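Local coordinates for hypothetical protein (Bacteroides fragilis, PDB 4JJA) that is of unknown function but may act as a peptidoglycan beta-N-acetylmuramidase, like its NamZ relatives, at residues 167-172 against 356-361; 182-187 against 192-197. One frame throughout, in Å; residues are numbered along the deposited sequence. Where two conformers were deposited one is given.

Contact 1 is buried and joins distant parts of the chain, the loop 167-172 and the helix 352-362; contact 2 lies at the surface, where the segment 192-197 returns alongside the end of helix 176-185. Along the sequence the second is nested inside the loop closed by the first, and their centres are about 17 Å apart. Their chemistry follows their place: apolar packing round a phenyl ring, with one water bridge at its margin, in contact 1; direct hydrogen bonds of the N184 amide and of R187 in contact 2. They also meet each other, for the selenomethionine M182 packs on F358 and Q361, and Q361 NE2 probably hydrogen-bonds E186 OE1, so helix 176-185 is common to both surroundings.

Contact 1: residues 167-172 against 356-361; sequences PIPIVH and ERFKIQ
P169 lays its ring over one face of the F358 phenyl group, with CD poised above the centre of the six-membered ring. This is a CH-pi contact: P169 CD is 3.4 Å from the F358 centroid and only 8° off the ring normal, while P169 CG leans toward the root of the phenyl group, 3.5 Å from F358 CD2. From a CB that already points toward the loop, CG of F358, anti to the backbone N (chi1 -170°), carries the phenyl group on to P169. At its far end I168 lies alongside, its CG2 branch 3.7 Å from F358 CZ, and the carbonyl O of H172 approaches the ring edge, 3.8 Å from F358 CE2. Beside this close apolar packing, the link through partly exposed P167 and Q361 is looser and relies on water. Water 1 donates to P167 O at 2.7 Å and to Q361 OE1 at 2.8 Å, bridging loop and helix where they do not bond directly. The F358 ring thus packs helix 352-362, in the C-terminal NamZ family region, against a loop of the N-terminal region, whose parallel sheet is Rossmann-like.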
loop_
_atom_site.group_PDB
_atom_site.type_symbol
_atom_site.label_atom_id
_atom_site.label_comp_id
_atom_site.label_asym_id
_atom_site.label_seq_id
_atom_site.Cartn_x
_atom_site.Cartn_y
_atom_site.Cartn_z
ATOM N N PRO A 167 -10.923 6.898 6.178
ATOM C CA PRO A 167 -12.224 6.441 5.681
ATOM C C PRO A 167 -12.226 6.389 4.157
ATOM O O PRO A 167 -12.829 7.214 3.465
ATOM C CB PRO A 167 -13.207 7.467 6.271
ATOM C CG PRO A 167 -12.384 8.699 6.360
ATOM C CD PRO A 167 -10.980 8.297 6.678
ATOM N N ILE A 168 -11.548 5.377 3.658
ATOM C CA ILE A 168 -11.328 5.176 2.232
ATOM C C ILE A 168 -11.705 3.737 1.902
ATOM O O ILE A 168 -11.804 2.886 2.787
ATOM C CB ILE A 168 -9.884 5.541 1.803
ATOM C CG1 ILE A 168 -8.845 4.585 2.466
ATOM C CG2 ILE A 168 -9.576 6.982 2.095
ATOM C CD1 ILE A 168 -7.395 4.900 2.100
ATOM N N PRO A 169 -11.921 3.412 0.624
ATOM C CA PRO A 169 -12.206 2.045 0.211
ATOM C C PRO A 169 -10.958 1.159 0.325
ATOM O O PRO A 169 -9.867 1.642 0.637
ATOM C CB PRO A 169 -12.672 2.189 -1.263
ATOM C CG PRO A 169 -13.046 3.657 -1.418
ATOM C CD PRO A 169 -12.001 4.332 -0.518
ATOM N N ILE A 170 -11.125 -0.136 0.102
ATOM C CA ILE A 170 -10.008 -1.044 0.138
ATOM C C ILE A 170 -8.990 -0.660 -0.929
ATOM O O ILE A 170 -7.766 -0.569 -0.668
ATOM C CB ILE A 170 -10.473 -2.525 -0.008
ATOM C CG1 ILE A 170 -11.305 -2.938 1.225
ATOM C CG2 ILE A 170 -9.312 -3.472 -0.209
ATOM C CD1 ILE A 170 -11.910 -4.340 1.127
ATOM N N VAL A 171 -9.472 -0.506 -2.169
ATOM C CA VAL A 171 -8.658 -0.068 -3.311
ATOM C C VAL A 171 -9.113 1.387 -3.485
ATOM O O VAL A 171 -10.230 1.648 -3.945
ATOM C CB VAL A 171 -8.931 -0.947 -4.543
ATOM C CG1 VAL A 171 -8.206 -0.315 -5.776
ATOM C CG2 VAL A 171 -8.531 -2.404 -4.326
ATOM N N HIS A 172 -8.251 2.332 -3.104
ATOM C CA HIS A 172 -8.628 3.742 -3.094
ATOM C C HIS A 172 -8.373 4.445 -4.435
ATOM O O HIS A 172 -8.941 5.516 -4.687
ATOM C CB HIS A 172 -7.962 4.473 -1.920
ATOM C CG HIS A 172 -6.483 4.292 -1.873
ATOM N ND1 HIS A 172 -5.636 4.887 -2.787
ATOM C CD2 HIS A 172 -5.704 3.621 -0.988
ATOM C CE1 HIS A 172 -4.390 4.586 -2.447
ATOM N NE2 HIS A 172 -4.414 3.776 -1.385
ATOM N N GLU A 356 -19.083 4.637 -5.544
ATOM C CA GLU A 356 -19.599 5.792 -6.322
ATOM C C GLU A 356 -19.346 7.074 -5.567
ATOM O O GLU A 356 -18.767 8.027 -6.097
ATOM C CB GLU A 356 -21.110 5.646 -6.571
ATOM C CG GLU A 356 -21.390 4.538 -7.592
ATOM C CD GLU A 356 -22.875 4.225 -7.832
ATOM O OE1 GLU A 356 -23.790 4.805 -7.206
ATOM O OE2 GLU A 356 -23.103 3.322 -8.649
ATOM N N ARG A 357 -19.767 7.081 -4.320
ATOM C CA ARG A 357 -19.631 8.259 -3.485
ATOM C C ARG A 357 -18.188 8.634 -3.240
ATOM O O ARG A 357 -17.863 9.823 -3.276
ATOM C CB ARG A 357 -20.298 8.073 -2.123
ATOM C CG ARG A 357 -21.869 8.075 -2.173
ATOM C CD ARG A 357 -22.540 7.959 -0.780
ATOM N NE ARG A 357 -22.399 6.680 -0.092
ATOM C CZ ARG A 357 -23.270 5.666 -0.142
ATOM N NH1 ARG A 357 -24.387 5.784 -0.850
ATOM N NH2 ARG A 357 -23.012 4.539 0.525
ATOM N N PHE A 358 -17.331 7.647 -3.050
ATOM C CA PHE A 358 -15.914 7.990 -2.861
ATOM C C PHE A 358 -15.289 8.591 -4.113
ATOM O O PHE A 358 -14.451 9.478 -4.020
ATOM C CB PHE A 358 -15.126 6.766 -2.393
ATOM C CG PHE A 358 -13.732 7.136 -1.972
ATOM C CD1 PHE A 358 -13.520 7.758 -0.767
ATOM C CD2 PHE A 358 -12.629 6.883 -2.762
ATOM C CE1 PHE A 358 -12.206 8.136 -0.376
ATOM C CE2 PHE A 358 -11.349 7.265 -2.394
ATOM C CZ PHE A 358 -11.163 7.866 -1.178
ATOM N N LYS A 359 -15.699 8.100 -5.290
ATOM C CA LYS A 359 -15.175 8.651 -6.536
ATOM C C LYS A 359 -15.529 10.116 -6.676
ATOM O O LYS A 359 -14.763 10.912 -7.199
ATOM C CB LYS A 359 -15.678 7.852 -7.729
ATOM C CG LYS A 359 -15.006 6.503 -7.848
ATOM C CD LYS A 359 -15.583 5.779 -9.078
ATOM C CE LYS A 359 -15.037 4.415 -9.367
ATOM N NZ LYS A 359 -15.685 3.752 -10.580
ATOM N N ILE A 360 -16.701 10.505 -6.181
ATOM C CA ILE A 360 -17.097 11.930 -6.136
ATOM C C ILE A 360 -16.283 12.690 -5.110
ATOM O O ILE A 360 -15.752 13.779 -5.372
ATOM C CB ILE A 360 -18.599 12.092 -5.838
ATOM C CG1 ILE A 360 -19.371 11.711 -7.094
ATOM C CG2 ILE A 360 -18.919 13.544 -5.375
ATOM C CD1 ILE A 360 -20.787 11.189 -6.841
ATOM N N GLN A 361 -16.158 12.112 -3.940
ATOM C CA GLN A 361 -15.478 12.777 -2.825
ATOM C C GLN A 361 -14.021 13.048 -3.169
ATOM O O GLN A 361 -13.460 14.067 -2.756
ATOM C CB GLN A 361 -15.574 11.935 -1.531
ATOM C CG GLN A 361 -15.169 12.623 -0.250
ATOM C CD GLN A 361 -15.033 11.723 0.945
ATOM O OE1 GLN A 361 -15.244 10.513 0.893
ATOM N NE2 GLN A 361 -14.715 12.336 2.072
HETATM O O HOH W 1 -14.836 9.004 3.263
#

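Contact 2: residues 182-187 against 192-197; sequences MVNGER and SRICDV
The carbonyl O of N184 is gripped by two donors of R187, which come from opposite faces of its carbonyl plane: the backbone N, and the guanidinium NH1 at 2.9 Å from N184 O. R187 leaves the helix with positive phi, and its side chain, bent at chi2 (-65°), folds back over the last turn. I194 meets the guanidinium from one side, its CG2 methyl pressed close over a face toward the rim, 3.1 Å from R187 NH1, the same nitrogen that bonds N184 O. The amide of N184 faces the returning chain and uses both ends on C195. C195 N donates to N184 OD1 over 2.9 Å in a fairly straight bond (164°), whereas N184 ND2 reaches C195 O at 2.8 Å on a lone pair but with a more bent N-H (138°). This two-point grip fixes the rotation of the amide. V197 packs its CG2 methyl beside the same amide, 3.7 Å from N184 ND2. Water 2 bridges V183 O and R193 O, joining the last helical turn to the 192-197 backbone. The helix ends in a Schellman motif, after which the chain runs back along it into strand 197-200, an outermost strand of the parallel sheet, as in the helix-to-strand connection of a Rossmann-like alpha/beta fold.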
loop_
_atom_site.group_PDB
_atom_site.type_symbol
_atom_site.label_atom_id
_atom_site.label_comp_id
_atom_site.label_asym_id
_atom_site.label_seq_id
_atom_site.Cartn_x
_atom_site.Cartn_y
_atom_site.Cartn_z
HETATM N N MSE A 182 -6.029 14.978 -0.267
HETATM C CA MSE A 182 -7.315 14.631 0.332
HETATM C C MSE A 182 -7.273 14.643 1.835
HETATM O O MSE A 182 -8.210 15.128 2.479
HETATM C CB MSE A 182 -7.822 13.298 -0.205
HETATM C CG MSE A 182 -9.194 12.935 0.295
HETATM SE SE MSE A 182 -9.862 11.395 -0.724
HETATM C CE MSE A 182 -11.767 11.706 -0.389
ATOM N N VAL A 183 -6.215 14.121 2.444
ATOM C CA VAL A 183 -6.064 14.174 3.889
ATOM C C VAL A 183 -6.132 15.612 4.396
ATOM O O VAL A 183 -6.808 15.870 5.390
ATOM C CB VAL A 183 -4.714 13.512 4.274
ATOM C CG1 VAL A 183 -4.288 13.865 5.685
ATOM C CG2 VAL A 183 -4.794 11.997 4.032
ATOM N N ASN A 184 -5.507 16.541 3.690
ATOM C CA ASN A 184 -5.606 17.943 4.058
ATOM C C ASN A 184 -7.032 18.406 3.893
ATOM O O ASN A 184 -7.588 18.967 4.848
ATOM C CB ASN A 184 -4.647 18.803 3.240
ATOM C CG ASN A 184 -3.262 18.915 3.849
ATOM O OD1 ASN A 184 -3.027 18.693 5.043
ATOM N ND2 ASN A 184 -2.317 19.295 2.996
ATOM N N GLY A 185 -7.589 18.271 2.686
ATOM C CA GLY A 185 -8.867 18.916 2.378
ATOM C C GLY A 185 -10.039 18.383 3.160
ATOM O O GLY A 185 -10.971 19.137 3.447
ATOM N N GLU A 186 -9.995 17.099 3.492
ATOM C CA GLU A 186 -11.046 16.457 4.258
ATOM C C GLU A 186 -10.818 16.500 5.763
ATOM O O GLU A 186 -11.635 15.966 6.507
ATOM C CB GLU A 186 -11.239 14.998 3.772
ATOM C CG GLU A 186 -11.626 14.874 2.347
ATOM C CD GLU A 186 -12.952 15.532 1.978
ATOM O OE1 GLU A 186 -13.980 15.127 2.524
ATOM O OE2 GLU A 186 -12.957 16.450 1.131
ATOM N N ARG A 187 -9.728 17.121 6.196
ATOM C CA ARG A 187 -9.361 17.267 7.602
ATOM C C ARG A 187 -9.234 15.938 8.307
ATOM O O ARG A 187 -9.819 15.700 9.384
ATOM C CB ARG A 187 -10.256 18.262 8.378
ATOM C CG ARG A 187 -10.138 19.628 7.861
ATOM C CD ARG A 187 -8.707 20.178 8.099
ATOM N NE ARG A 187 -8.723 21.630 7.937
ATOM C CZ ARG A 187 -8.672 22.250 6.769
ATOM N NH1 ARG A 187 -8.581 21.558 5.619
ATOM N NH2 ARG A 187 -8.713 23.587 6.751
ATOM N N SER A 192 -7.135 18.442 13.388
ATOM C CA SER A 192 -7.583 19.056 12.152
ATOM C C SER A 192 -6.656 20.135 11.617
ATOM O O SER A 192 -7.081 21.150 11.077
ATOM C CB SER A 192 -8.990 19.567 12.352
ATOM O OG SER A 192 -9.747 18.500 12.904
ATOM N N ARG A 193 -5.366 19.863 11.739
ATOM C CA ARG A 193 -4.384 20.666 11.078
ATOM C C ARG A 193 -4.364 20.396 9.567
ATOM O O ARG A 193 -4.892 19.385 9.099
ATOM C CB ARG A 193 -2.994 20.374 11.638
ATOM C CG ARG A 193 -2.818 20.556 13.160
ATOM C CD ARG A 193 -1.612 19.684 13.626
ATOM N NE ARG A 193 -1.564 19.440 15.075
ATOM C CZ ARG A 193 -1.304 20.369 15.995
ATOM N NH1 ARG A 193 -1.094 21.646 15.658
ATOM N NH2 ARG A 193 -1.285 20.016 17.274
ATOM N N ILE A 194 -3.799 21.325 8.811
ATOM C CA ILE A 194 -3.337 21.070 7.443
ATOM C C ILE A 194 -1.833 21.267 7.331
ATOM O O ILE A 194 -1.244 22.153 7.966
ATOM C CB ILE A 194 -4.072 21.891 6.395
ATOM C CG1 ILE A 194 -3.908 23.394 6.587
ATOM C CG2 ILE A 194 -5.566 21.445 6.370
ATOM C CD1 ILE A 194 -4.641 24.169 5.516
ATOM N N CYS A 195 -1.214 20.380 6.557
ATOM C CA CYS A 195 0.203 20.413 6.305
ATOM C C CYS A 195 0.478 21.107 4.974
ATOM O O CYS A 195 -0.226 20.871 3.978
ATOM C CB CYS A 195 0.726 18.952 6.331
ATOM S SG CYS A 195 2.477 18.767 6.080
ATOM N N ASP A 196 1.509 21.944 4.899
ATOM C CA ASP A 196 1.963 22.530 3.660
ATOM C C ASP A 196 2.546 21.401 2.786
ATOM O O ASP A 196 3.579 20.853 3.121
ATOM C CB ASP A 196 3.032 23.596 3.964
ATOM C CG ASP A 196 3.423 24.423 2.782
ATOM O OD1 ASP A 196 3.296 23.962 1.655
ATOM O OD2 ASP A 196 3.980 25.558 2.988
ATOM N N VAL A 197 1.879 21.105 1.681
ATOM C CA VAL A 197 2.236 20.009 0.762
ATOM C C VAL A 197 2.356 20.521 -0.665
ATOM O O VAL A 197 1.460 21.185 -1.164
ATOM C CB VAL A 197 1.160 18.868 0.785
ATOM C CG1 VAL A 197 1.497 17.829 -0.300
ATOM C CG2 VAL A 197 1.108 18.196 2.131
HETATM O O HOH W 2 -6.165 17.397 7.795
HETATM O O HOH W 3 -11.006 16.743 11.781
#